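Local coordinates for protein argonaute (PDB 5I4A) that uses short guide RNAs with a 5' hydroxyl to bind complementary target DNA or RNA and cut it, preferring manganese for DNA cleavage, at residues 177-181 and 189-193; 445-449 and 622-627; 467-473 and 502-507. All coordinates share one frame. Numbering follows the deposited sequence.

Interaction 1: residues 177-181 and 189-193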
ATOM      1  N   LYS A 177      -1.667  19.932  -4.343  1.00 55.97           N
ATOM      2  CA  LYS A 177      -1.321  18.836  -5.233  1.00 52.11           C
ATOM      3  C   LYS A 177       0.168  18.877  -5.563  1.00 51.51           C
ATOM      4  O   LYS A 177       0.833  19.908  -5.431  1.00 50.35           O
ATOM      5  CB  LYS A 177      -2.154  18.902  -6.514  1.00 50.61           C
ATOM      6  CG  LYS A 177      -3.560  19.452  -6.304  1.00 50.99           C
ATOM      7  CD  LYS A 177      -4.462  19.192  -7.502  1.00 60.46           C
ATOM      8  CE  LYS A 177      -5.624  20.174  -7.534  1.00 59.76           C
ATOM      9  NZ  LYS A 177      -6.724  19.719  -8.428  1.00 58.27           N
ATOM     10  N   SER A 178       0.688  17.731  -5.992  1.00 52.16           N
ATOM     11  CA  SER A 178       2.086  17.593  -6.371  1.00 55.00           C
ATOM     12  C   SER A 178       2.183  17.170  -7.829  1.00 52.91           C
ATOM     13  O   SER A 178       1.412  16.324  -8.294  1.00 53.64           O
ATOM     14  CB  SER A 178       2.808  16.581  -5.478  1.00 50.37           C
ATOM     15  OG  SER A 178       2.953  17.080  -4.160  1.00 50.92           O
ATOM     16  N   PHE A 179       3.135  17.763  -8.545  1.00 50.76           N
ATOM     17  CA  PHE A 179       3.320  17.513  -9.963  1.00 51.68           C
ATOM     18  C   PHE A 179       4.791  17.243 -10.243  1.00 55.15           C
ATOM     19  O   PHE A 179       5.666  17.849  -9.612  1.00 53.14           O
ATOM     20  CB  PHE A 179       2.850  18.710 -10.805  1.00 51.00           C
ATOM     21  CG  PHE A 179       1.555  19.313 -10.337  1.00 64.75           C
ATOM     22  CD1 PHE A 179       1.546  20.285  -9.349  1.00 60.71           C
ATOM     23  CD2 PHE A 179       0.348  18.915 -10.887  1.00 67.82           C
ATOM     24  CE1 PHE A 179       0.359  20.844  -8.913  1.00 61.32           C
ATOM     25  CE2 PHE A 179      -0.846  19.471 -10.455  1.00 66.47           C
ATOM     26  CZ  PHE A 179      -0.838  20.437  -9.468  1.00 62.82           C
ATOM     27  N   PRO A 180       5.092  16.329 -11.163  1.00 58.99           N
ATOM     28  CA  PRO A 180       6.488  16.132 -11.570  1.00 55.41           C
ATOM     29  C   PRO A 180       7.080  17.422 -12.116  1.00 54.82           C
ATOM     30  O   PRO A 180       6.406  18.198 -12.798  1.00 54.07           O
ATOM     31  CB  PRO A 180       6.394  15.048 -12.649  1.00 51.33           C
ATOM     32  CG  PRO A 180       5.130  14.315 -12.332  1.00 57.47           C
ATOM     33  CD  PRO A 180       4.187  15.346 -11.784  1.00 57.38           C
ATOM     34  N   TYR A 181       8.351  17.649 -11.798  1.00 57.19           N
ATOM     35  CA  TYR A 181       9.057  18.864 -12.189  1.00 55.30           C
ATOM     36  C   TYR A 181       9.762  18.613 -13.519  1.00 58.95           C
ATOM     37  O   TYR A 181      10.752  17.878 -13.577  1.00 60.82           O
ATOM     38  CB  TYR A 181      10.039  19.274 -11.094  1.00 51.78           C
ATOM     39  CG  TYR A 181      11.133  20.224 -11.528  1.00 52.04           C
ATOM     40  CD1 TYR A 181      10.837  21.503 -11.982  1.00 52.07           C
ATOM     41  CD2 TYR A 181      12.469  19.848 -11.458  1.00 54.66           C
ATOM     42  CE1 TYR A 181      11.840  22.373 -12.370  1.00 52.26           C
ATOM     43  CE2 TYR A 181      13.478  20.711 -11.842  1.00 52.65           C
ATOM     44  CZ  TYR A 181      13.158  21.971 -12.297  1.00 54.08           C
ATOM     45  OH  TYR A 181      14.162  22.831 -12.680  1.00 59.28           O
ATOM     46  N   LEU A 189       8.608  28.020 -15.479  1.00 60.74           N
ATOM     47  CA  LEU A 189       8.556  26.754 -14.764  1.00 52.41           C
ATOM     48  C   LEU A 189       7.538  25.845 -15.441  1.00 52.32           C
ATOM     49  O   LEU A 189       6.414  26.270 -15.726  1.00 52.25           O
ATOM     50  CB  LEU A 189       8.183  26.983 -13.298  1.00 52.24           C
ATOM     51  CG  LEU A 189       8.193  25.794 -12.338  1.00 52.08           C
ATOM     52  CD1 LEU A 189       9.606  25.259 -12.166  1.00 52.18           C
ATOM     53  CD2 LEU A 189       7.596  26.195 -10.996  1.00 51.91           C
ATOM     54  N   LYS A 190       7.934  24.603 -15.704  1.00 52.31           N
ATOM     55  CA  LYS A 190       7.096  23.657 -16.428  1.00 61.88           C
ATOM     56  C   LYS A 190       6.839  22.430 -15.565  1.00 66.50           C
ATOM     57  O   LYS A 190       7.770  21.863 -14.983  1.00 61.42           O
ATOM     58  CB  LYS A 190       7.737  23.266 -17.763  1.00 56.50           C
ATOM     59  CG  LYS A 190       7.906  24.454 -18.703  1.00 59.69           C
ATOM     60  CD  LYS A 190       7.749  24.068 -20.166  1.00 65.45           C
ATOM     61  CE  LYS A 190       8.982  23.358 -20.696  1.00 64.16           C
ATOM     62  NZ  LYS A 190       9.024  23.379 -22.184  1.00 56.70           N
ATOM     63  N   ILE A 191       5.571  22.029 -15.489  1.00 67.54           N
ATOM     64  CA  ILE A 191       5.126  20.937 -14.638  1.00 68.78           C
ATOM     65  C   ILE A 191       4.409  19.903 -15.495  1.00 68.20           C
ATOM     66  O   ILE A 191       3.977  20.177 -16.618  1.00 63.97           O
ATOM     67  CB  ILE A 191       4.202  21.434 -13.506  1.00 60.57           C
ATOM     68  CG1 ILE A 191       2.944  22.077 -14.094  1.00 56.40           C
ATOM     69  CG2 ILE A 191       4.923  22.437 -12.632  1.00 55.07           C
ATOM     70  CD1 ILE A 191       2.033  22.695 -13.054  1.00 51.36           C
ATOM     71  N   ASP A 192       4.281  18.699 -14.946  1.00 66.44           N
ATOM     72  CA  ASP A 192       3.561  17.610 -15.594  1.00 67.49           C
ATOM     73  C   ASP A 192       2.153  17.533 -15.020  1.00 67.81           C
ATOM     74  O   ASP A 192       1.976  17.505 -13.797  1.00 61.57           O
ATOM     75  CB  ASP A 192       4.292  16.279 -15.400  1.00 68.23           C
ATOM     76  CG  ASP A 192       3.763  15.175 -16.306  1.00 66.20           C
ATOM     77  OD1 ASP A 192       2.579  15.223 -16.704  1.00 66.60           O
ATOM     78  OD2 ASP A 192       4.539  14.248 -16.620  1.00 64.55           O
ATOM     79  N   ILE A 193       1.159  17.497 -15.901  1.00 71.59           N
ATOM     80  CA  ILE A 193      -0.233  17.387 -15.485  1.00 67.07           C
ATOM     81  C   ILE A 193      -0.772  16.008 -15.843  1.00 67.90           C
ATOM     82  O   ILE A 193      -0.781  15.620 -17.013  1.00 72.41           O
ATOM     83  CB  ILE A 193      -1.096  18.492 -16.120  1.00 57.88           C
ATOM     84  CG1 ILE A 193      -0.586  19.875 -15.709  1.00 54.45           C
ATOM     85  CG2 ILE A 193      -2.554  18.318 -15.724  1.00 55.26           C
ATOM     86  CD1 ILE A 193      -0.955  20.275 -14.298  1.00 57.63           C
TER
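Start with F179, the side chain most deeply covered by the contact. The two strands run antiparallel but splay widely, their axes meeting at 116° with a closest approach of 4.8 Å, and the F179 side chain fills the space on one face of the opening. I191 lays its CD1 over one face of the F179 ring, while F179 CB sits 4.1 Å from I191 CB. I193 CD1 comes to 3.9 Å from F179 CD2, and the backbone oxygen of D192 lies near the ring plane at its edge, 3.3 Å from F179 CB. On the other face P180 and D192 nestle together, CB to CB at 3.7 Å. Between these layers the backbones join: D192 N donates to P180 O at 3.1 Å, and I191 CA adds a CA-H...O contact to the same P180 O at 3.5 Å. Y181 and I191 form a non-hydrogen-bonded antiparallel pair. Beyond them the Y181 ring swings out so that L189 CD1 meets its edge, 3.7 Å from Y181 CE1, while F209 packs edge-to-face with the same ring. K190 carries the ladder on to I182 and S183. F179, I191 and I193 also pack on uracil of the bound RNA. This is a twisted beta hairpin of the PAZ domain, the module that in Argonautes typically receives the guide 3' end.

Interaction 2: residues 445-449 and 622-627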
ATOM      1  N   TYR A 445      -9.946 -17.939   0.950  1.00 40.73           N
ATOM      2  CA  TYR A 445      -9.471 -16.587   1.210  1.00 32.80           C
ATOM      3  C   TYR A 445      -9.277 -15.863  -0.117  1.00 30.48           C
ATOM      4  O   TYR A 445      -8.464 -16.283  -0.946  1.00 34.27           O
ATOM      5  CB  TYR A 445      -8.175 -16.622   2.019  1.00 28.14           C
ATOM      6  CG  TYR A 445      -8.320 -17.390   3.315  1.00 25.40           C
ATOM      7  CD1 TYR A 445      -8.991 -16.840   4.398  1.00 25.39           C
ATOM      8  CD2 TYR A 445      -7.800 -18.671   3.452  1.00 28.35           C
ATOM      9  CE1 TYR A 445      -9.135 -17.537   5.583  1.00 35.80           C
ATOM     10  CE2 TYR A 445      -7.940 -19.379   4.636  1.00 30.63           C
ATOM     11  CZ  TYR A 445      -8.607 -18.805   5.696  1.00 30.06           C
ATOM     12  OH  TYR A 445      -8.753 -19.499   6.875  1.00 31.90           O
ATOM     13  N   ILE A 446     -10.022 -14.776  -0.308  1.00 33.30           N
ATOM     14  CA  ILE A 446     -10.064 -14.040  -1.565  1.00 35.81           C
ATOM     15  C   ILE A 446      -9.713 -12.586  -1.284  1.00 35.61           C
ATOM     16  O   ILE A 446     -10.224 -11.993  -0.326  1.00 29.78           O
ATOM     17  CB  ILE A 446     -11.451 -14.153  -2.227  1.00 46.46           C
ATOM     18  CG1 ILE A 446     -11.732 -15.602  -2.636  1.00 44.81           C
ATOM     19  CG2 ILE A 446     -11.559 -13.227  -3.428  1.00 48.51           C
ATOM     20  CD1 ILE A 446     -13.155 -15.839  -3.093  1.00 45.66           C
ATOM     21  N   GLY A 447      -8.841 -12.019  -2.110  1.00 31.58           N
ATOM     22  CA  GLY A 447      -8.489 -10.607  -2.035  1.00 30.64           C
ATOM     23  C   GLY A 447      -9.018  -9.875  -3.256  1.00 36.87           C
ATOM     24  O   GLY A 447      -9.016 -10.420  -4.360  1.00 37.30           O
ATOM     25  N   ILE A 448      -9.469  -8.639  -3.048  1.00 39.19           N
ATOM     26  CA  ILE A 448     -10.109  -7.846  -4.094  1.00 41.11           C
ATOM     27  C   ILE A 448      -9.409  -6.498  -4.187  1.00 38.13           C
ATOM     28  O   ILE A 448      -9.403  -5.732  -3.217  1.00 31.58           O
ATOM     29  CB  ILE A 448     -11.610  -7.640  -3.829  1.00 43.85           C
ATOM     30  CG1 ILE A 448     -12.312  -8.979  -3.601  1.00 45.59           C
ATOM     31  CG2 ILE A 448     -12.252  -6.881  -4.984  1.00 30.05           C
ATOM     32  CD1 ILE A 448     -12.238  -9.911  -4.779  1.00 35.94           C
ATOM     33  N   ASP A 449      -8.845  -6.199  -5.358  1.00 35.69           N
ATOM     34  CA  ASP A 449      -8.289  -4.884  -5.669  1.00 42.64           C
ATOM     35  C   ASP A 449      -9.103  -4.303  -6.817  1.00 43.45           C
ATOM     36  O   ASP A 449      -9.024  -4.790  -7.951  1.00 40.06           O
ATOM     37  CB  ASP A 449      -6.805  -4.975  -6.032  1.00 47.34           C
ATOM     38  CG  ASP A 449      -6.137  -3.606  -6.156  1.00 52.74           C
ATOM     39  OD1 ASP A 449      -6.810  -2.624  -6.537  1.00 62.55           O
ATOM     40  OD2 ASP A 449      -4.925  -3.513  -5.872  1.00 56.97           O
ATOM     41  N   PRO A 622      -3.700 -12.958  -0.039  1.00 26.59           N
ATOM     42  CA  PRO A 622      -4.570 -12.694  -1.200  1.00 19.07           C
ATOM     43  C   PRO A 622      -4.624 -11.227  -1.597  1.00 20.14           C
ATOM     44  O   PRO A 622      -4.632 -10.916  -2.794  1.00 28.38           O
ATOM     45  CB  PRO A 622      -5.939 -13.217  -0.738  1.00 23.02           C
ATOM     46  CG  PRO A 622      -5.852 -13.308   0.747  1.00 33.30           C
ATOM     47  CD  PRO A 622      -4.430 -13.661   1.031  1.00 26.79           C
ATOM     48  N   LEU A 623      -4.656 -10.313  -0.624  1.00 25.17           N
ATOM     49  CA  LEU A 623      -4.635  -8.889  -0.947  1.00 20.96           C
ATOM     50  C   LEU A 623      -3.274  -8.461  -1.469  1.00 23.28           C
ATOM     51  O   LEU A 623      -3.185  -7.631  -2.382  1.00 25.34           O
ATOM     52  CB  LEU A 623      -5.011  -8.061   0.280  1.00 31.67           C
ATOM     53  CG  LEU A 623      -6.489  -7.768   0.511  1.00 40.67           C
ATOM     54  CD1 LEU A 623      -6.618  -6.686   1.559  1.00 42.08           C
ATOM     55  CD2 LEU A 623      -7.161  -7.347  -0.783  1.00 33.74           C
ATOM     56  N   HIS A 624      -2.201  -8.996  -0.882  1.00 24.24           N
ATOM     57  CA  HIS A 624      -0.861  -8.718  -1.391  1.00 16.42           C
ATOM     58  C   HIS A 624      -0.746  -9.100  -2.861  1.00 18.76           C
ATOM     59  O   HIS A 624      -0.192  -8.345  -3.670  1.00 23.42           O
ATOM     60  CB  HIS A 624       0.177  -9.469  -0.561  1.00 17.87           C
ATOM     61  CG  HIS A 624       1.576  -9.325  -1.072  1.00 21.94           C
ATOM     62  ND1 HIS A 624       2.398  -8.282  -0.705  1.00 30.66           N
ATOM     63  CD2 HIS A 624       2.292 -10.085  -1.933  1.00 23.09           C
ATOM     64  CE1 HIS A 624       3.564  -8.407  -1.312  1.00 31.94           C
ATOM     65  NE2 HIS A 624       3.525  -9.494  -2.064  1.00 26.99           N
ATOM     66  N   ILE A 625      -1.277 -10.266  -3.227  1.00 18.91           N
ATOM     67  CA  ILE A 625      -1.246 -10.698  -4.620  1.00 16.62           C
ATOM     68  C   ILE A 625      -2.081  -9.766  -5.488  1.00 29.07           C
ATOM     69  O   ILE A 625      -1.638  -9.316  -6.552  1.00 27.99           O
ATOM     70  CB  ILE A 625      -1.732 -12.154  -4.735  1.00 21.41           C
ATOM     71  CG1 ILE A 625      -0.850 -13.087  -3.901  1.00 22.86           C
ATOM     72  CG2 ILE A 625      -1.754 -12.586  -6.185  1.00 19.91           C
ATOM     73  CD1 ILE A 625      -1.536 -14.380  -3.508  1.00 27.89           C
ATOM     74  N   ALA A 626      -3.303  -9.460  -5.042  1.00 25.45           N
ATOM     75  CA  ALA A 626      -4.205  -8.638  -5.842  1.00 26.24           C
ATOM     76  C   ALA A 626      -3.613  -7.260  -6.110  1.00 25.82           C
ATOM     77  O   ALA A 626      -3.684  -6.755  -7.237  1.00 25.97           O
ATOM     78  CB  ALA A 626      -5.561  -8.516  -5.149  1.00 29.12           C
ATOM     79  N   ASN A 627      -3.023  -6.635  -5.088  1.00 21.10           N
ATOM     80  CA  ASN A 627      -2.360  -5.353  -5.302  1.00 34.31           C
ATOM     81  C   ASN A 627      -1.206  -5.488  -6.289  1.00 36.17           C
ATOM     82  O   ASN A 627      -1.056  -4.663  -7.198  1.00 37.15           O
ATOM     83  CB  ASN A 627      -1.855  -4.780  -3.976  1.00 27.60           C
ATOM     84  CG  ASN A 627      -2.977  -4.258  -3.091  1.00 44.40           C
ATOM     85  OD1 ASN A 627      -4.128  -4.152  -3.519  1.00 46.21           O
ATOM     86  ND2 ASN A 627      -2.640  -3.914  -1.856  1.00 47.38           N
TER
HETATM   87  O   HOH W   1      -2.039  -1.928  -6.689  1.00 44.63           O
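D449, P622 and G447 bury the most surface in this contact. G447 makes it possible: a CB on this residue would point straight at the helix and clash with P622 C and L623 N, so its absence lets the axes approach to 6.5 Å, crossing at 34°. The backbone at P622 C and L623 N takes that space, while P622 CB packs 3.4 Å from G447 N and P622 CG reaches Y445 CB at 4.2 Å. One helical turn later A626 faces D449, CB to CB at 3.9 Å. The carboxylate of D449 then lies beside N627, with D519 next to both; these are assigned as active-site residues, and D449 is a likely ligand of both manganese ions. A water donates to N627 O at 3.0 Å and, weakly, to D449 OD2 at 3.4 Å. Within the RNase H fold of the PIWI domain, strand 443-452 runs between strands 513-519 and 458-466, with helix 621-631 lying across one face of the sheet and I625 reaching over A464 and V466 to I472 and I475.

Interaction 3: residues 467-473 and 502-507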
ATOM      1  N   ASP A 467      -5.586 -20.800  -0.436  1.00 30.39           N
ATOM      2  CA  ASP A 467      -6.058 -21.730   0.577  1.00 30.21           C
ATOM      3  C   ASP A 467      -5.306 -21.498   1.888  1.00 36.36           C
ATOM      4  O   ASP A 467      -4.513 -20.560   2.023  1.00 38.01           O
ATOM      5  CB  ASP A 467      -5.941 -23.180   0.078  1.00 29.18           C
ATOM      6  CG  ASP A 467      -4.498 -23.644  -0.128  1.00 28.60           C
ATOM      7  OD1 ASP A 467      -3.551 -23.042   0.419  1.00 36.70           O
ATOM      8  OD2 ASP A 467      -4.313 -24.655  -0.840  1.00 37.49           O
ATOM      9  N   ASN A 468      -5.545 -22.377   2.865  1.00 33.09           N
ATOM     10  CA  ASN A 468      -4.962 -22.219   4.193  1.00 33.95           C
ATOM     11  C   ASN A 468      -3.450 -22.401   4.198  1.00 30.65           C
ATOM     12  O   ASN A 468      -2.793 -21.980   5.156  1.00 28.09           O
ATOM     13  CB  ASN A 468      -5.600 -23.215   5.160  1.00 39.43           C
ATOM     14  CG  ASN A 468      -5.166 -24.642   4.893  1.00 29.78           C
ATOM     15  OD1 ASN A 468      -5.417 -25.191   3.820  1.00 30.66           O
ATOM     16  ND2 ASN A 468      -4.510 -25.253   5.871  1.00 29.70           N
ATOM     17  N   THR A 469      -2.887 -23.021   3.163  1.00 35.08           N
ATOM     18  CA  THR A 469      -1.454 -23.261   3.078  1.00 27.52           C
ATOM     19  C   THR A 469      -0.710 -22.175   2.318  1.00 32.34           C
ATOM     20  O   THR A 469       0.523 -22.215   2.257  1.00 37.36           O
ATOM     21  CB  THR A 469      -1.181 -24.608   2.400  1.00 39.27           C
ATOM     22  OG1 THR A 469      -1.582 -24.538   1.026  1.00 33.96           O
ATOM     23  CG2 THR A 469      -1.957 -25.718   3.087  1.00 28.71           C
ATOM     24  N   GLY A 470      -1.419 -21.215   1.735  1.00 28.77           N
ATOM     25  CA  GLY A 470      -0.790 -20.208   0.912  1.00 29.79           C
ATOM     26  C   GLY A 470      -0.714 -20.544  -0.561  1.00 28.86           C
ATOM     27  O   GLY A 470      -0.203 -19.728  -1.337  1.00 26.92           O
ATOM     28  N   ASP A 471      -1.190 -21.719  -0.972  1.00 30.77           N
ATOM     29  CA  ASP A 471      -1.278 -22.023  -2.393  1.00 30.67           C
ATOM     30  C   ASP A 471      -2.246 -21.060  -3.064  1.00 31.28           C
ATOM     31  O   ASP A 471      -3.344 -20.815  -2.558  1.00 28.57           O
ATOM     32  CB  ASP A 471      -1.740 -23.464  -2.614  1.00 32.21           C
ATOM     33  CG  ASP A 471      -0.620 -24.471  -2.446  1.00 42.95           C
ATOM     34  OD1 ASP A 471       0.550 -24.050  -2.325  1.00 39.17           O
ATOM     35  OD2 ASP A 471      -0.912 -25.685  -2.446  1.00 63.43           O
ATOM     36  N   ILE A 472      -1.837 -20.513  -4.203  1.00 27.57           N
ATOM     37  CA  ILE A 472      -2.691 -19.597  -4.948  1.00 24.89           C
ATOM     38  C   ILE A 472      -3.651 -20.419  -5.798  1.00 34.03           C
ATOM     39  O   ILE A 472      -3.227 -21.179  -6.675  1.00 36.56           O
ATOM     40  CB  ILE A 472      -1.859 -18.641  -5.810  1.00 29.94           C
ATOM     41  CG1 ILE A 472      -0.914 -17.838  -4.920  1.00 24.96           C
ATOM     42  CG2 ILE A 472      -2.765 -17.713  -6.601  1.00 30.74           C
ATOM     43  CD1 ILE A 472      -0.017 -16.910  -5.682  1.00 28.53           C
ATOM     44  N   LEU A 473      -4.949 -20.271  -5.532  1.00 29.10           N
ATOM     45  CA  LEU A 473      -5.958 -21.034  -6.254  1.00 26.21           C
ATOM     46  C   LEU A 473      -6.314 -20.399  -7.587  1.00 34.75           C
ATOM     47  O   LEU A 473      -6.600 -21.115  -8.553  1.00 46.52           O
ATOM     48  CB  LEU A 473      -7.217 -21.173  -5.398  1.00 28.93           C
ATOM     49  CG  LEU A 473      -7.041 -22.045  -4.161  1.00 33.68           C
ATOM     50  CD1 LEU A 473      -8.285 -22.029  -3.302  1.00 27.45           C
ATOM     51  CD2 LEU A 473      -6.722 -23.445  -4.612  1.00 40.14           C
ATOM     52  N   LYS A 502     -12.371 -22.933  -8.693  1.00 43.83           N
ATOM     53  CA  LYS A 502     -11.008 -23.413  -8.485  1.00 46.59           C
ATOM     54  C   LYS A 502     -10.872 -24.149  -7.158  1.00 47.64           C
ATOM     55  O   LYS A 502     -10.237 -25.209  -7.090  1.00 49.56           O
ATOM     56  CB  LYS A 502     -10.029 -22.242  -8.547  1.00 53.36           C
ATOM     57  CG  LYS A 502      -9.980 -21.544  -9.895  1.00 50.97           C
ATOM     58  CD  LYS A 502      -9.366 -22.443 -10.946  1.00 53.47           C
ATOM     59  CE  LYS A 502      -9.433 -21.823 -12.329  1.00 48.42           C
ATOM     60  NZ  LYS A 502      -8.924 -22.768 -13.356  1.00 51.06           N
ATOM     61  N   TYR A 503     -11.448 -23.593  -6.089  1.00 40.20           N
ATOM     62  CA  TYR A 503     -11.439 -24.274  -4.798  1.00 39.96           C
ATOM     63  C   TYR A 503     -12.096 -25.644  -4.908  1.00 40.11           C
ATOM     64  O   TYR A 503     -11.504 -26.663  -4.540  1.00 39.82           O
ATOM     65  CB  TYR A 503     -12.147 -23.416  -3.744  1.00 40.07           C
ATOM     66  CG  TYR A 503     -12.116 -23.993  -2.342  1.00 39.82           C
ATOM     67  CD1 TYR A 503     -12.979 -25.019  -1.967  1.00 43.96           C
ATOM     68  CD2 TYR A 503     -11.231 -23.505  -1.388  1.00 39.42           C
ATOM     69  CE1 TYR A 503     -12.953 -25.547  -0.691  1.00 39.77           C
ATOM     70  CE2 TYR A 503     -11.202 -24.028  -0.104  1.00 39.52           C
ATOM     71  CZ  TYR A 503     -12.067 -25.048   0.237  1.00 46.76           C
ATOM     72  OH  TYR A 503     -12.046 -25.575   1.508  1.00 47.10           O
ATOM     73  N   ILE A 504     -13.336 -25.677  -5.403  1.00 40.57           N
ATOM     74  CA  ILE A 504     -14.013 -26.947  -5.656  1.00 50.13           C
ATOM     75  C   ILE A 504     -13.142 -27.836  -6.532  1.00 55.02           C
ATOM     76  O   ILE A 504     -12.970 -29.031  -6.266  1.00 55.00           O
ATOM     77  CB  ILE A 504     -15.387 -26.701  -6.304  1.00 49.54           C
ATOM     78  CG1 ILE A 504     -16.209 -25.714  -5.474  1.00 50.77           C
ATOM     79  CG2 ILE A 504     -16.131 -28.017  -6.494  1.00 42.27           C
ATOM     80  CD1 ILE A 504     -17.363 -25.106  -6.236  1.00 48.48           C
ATOM     81  N   GLU A 505     -12.573 -27.251  -7.589  1.00 44.73           N
ATOM     82  CA  GLU A 505     -11.685 -27.992  -8.476  1.00 42.95           C
ATOM     83  C   GLU A 505     -10.518 -28.603  -7.710  1.00 51.03           C
ATOM     84  O   GLU A 505     -10.079 -29.717  -8.019  1.00 54.26           O
ATOM     85  CB  GLU A 505     -11.192 -27.064  -9.585  1.00 49.63           C
ATOM     86  CG  GLU A 505     -10.212 -27.673 -10.545  1.00 42.58           C
ATOM     87  CD  GLU A 505     -10.006 -26.795 -11.755  1.00 48.47           C
ATOM     88  OE1 GLU A 505     -10.870 -26.821 -12.656  1.00 60.03           O
ATOM     89  OE2 GLU A 505      -8.997 -26.061 -11.799  1.00 62.96           O
ATOM     90  N   LYS A 506     -10.017 -27.906  -6.696  1.00 43.02           N
ATOM     91  CA  LYS A 506      -8.918 -28.453  -5.912  1.00 45.22           C
ATOM     92  C   LYS A 506      -9.384 -29.350  -4.774  1.00 51.95           C
ATOM     93  O   LYS A 506      -8.685 -30.308  -4.426  1.00 45.31           O
ATOM     94  CB  LYS A 506      -8.058 -27.323  -5.337  1.00 42.41           C
ATOM     95  CG  LYS A 506      -6.877 -27.829  -4.508  1.00 38.35           C
ATOM     96  CD  LYS A 506      -5.927 -26.737  -4.074  1.00 39.44           C
ATOM     97  CE  LYS A 506      -4.649 -27.315  -3.504  1.00 37.55           C
ATOM     98  NZ  LYS A 506      -3.703 -26.260  -3.075  1.00 37.24           N
ATOM     99  N   PHE A 507     -10.520 -29.043  -4.147  1.00 44.30           N
ATOM    100  CA  PHE A 507     -10.913 -29.749  -2.933  1.00 49.81           C
ATOM    101  C   PHE A 507     -12.170 -30.593  -3.088  1.00 49.17           C
ATOM    102  O   PHE A 507     -12.561 -31.265  -2.127  1.00 56.07           O
ATOM    103  CB  PHE A 507     -11.085 -28.757  -1.771  1.00 39.20           C
ATOM    104  CG  PHE A 507      -9.806 -28.088  -1.366  1.00 40.04           C
ATOM    105  CD1 PHE A 507      -8.768 -28.833  -0.833  1.00 38.34           C
ATOM    106  CD2 PHE A 507      -9.627 -26.728  -1.548  1.00 38.79           C
ATOM    107  CE1 PHE A 507      -7.584 -28.236  -0.481  1.00 37.95           C
ATOM    108  CE2 PHE A 507      -8.444 -26.126  -1.198  1.00 42.32           C
ATOM    109  CZ  PHE A 507      -7.419 -26.881  -0.662  1.00 42.10           C
TER
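The strongest polar link is a forked salt bridge from K506: its NZ donates to D467 OD2 at 2.8 Å and to D471 OD2 at 2.9 Å. The two carboxylates are brought together by a tight type I turn from D467 to G470, closed by G470 N donating to D467 O at 3.2 Å. D467 stabilises that turn with its other oxygen, since D467 OD1 accepts from T469 N at 2.8 Å, an Asx turn, and from T469 OG1 at 2.5 Å. D467 N, in turn, bonds to D471 O at 3.1 Å. On the helix side of this polar cluster the packing is apolar. L473, the residue with the largest buried area, points at the helix and puts CD2 3.4 Å from K506 CD, so the lysine's methylenes pack on leucine while its amine continues to the acids. L473 CD1 also touches Y503 CD2 at 3.8 Å, and L473 CB lies 4.4 Å from K502 CB. The F507 ring presents its edge to D467 OD2, 3.8 Å from F507 CZ. Y503 carries its hydroxyl onward to a hydrogen bond with E441 O. One ammonium group serving two acids would leave a negative excess, but D471 OD1 has a second salt bridge, to K430. The chemistry therefore implies a charge-balanced network tying the hairpin turn before strand 472-482 to the C-terminal end of helix 485-507.

In the fold
Reading from the N terminus, interaction 1 comes first, closing a short hairpin of seven intervening residues in the PAZ domain; its centre is about 33 Å from that of interaction 2. The chain then runs on through linker L2 and Mid before reaching the PIWI domain. There interaction 2 closes a long loop of 172 residues, bringing strand 443-452 against the C-terminal helix 621-631. Interaction 3 is nested inside that loop, joining the 467-473 turn to helix 485-507 across 28 residues. The two PIWI contacts reach the same sheet and touch directly, I625 CD1 meeting I472 CD1 at 3.7 Å, so neighbouring I472 and L473 link the helices 621-631 and 485-507.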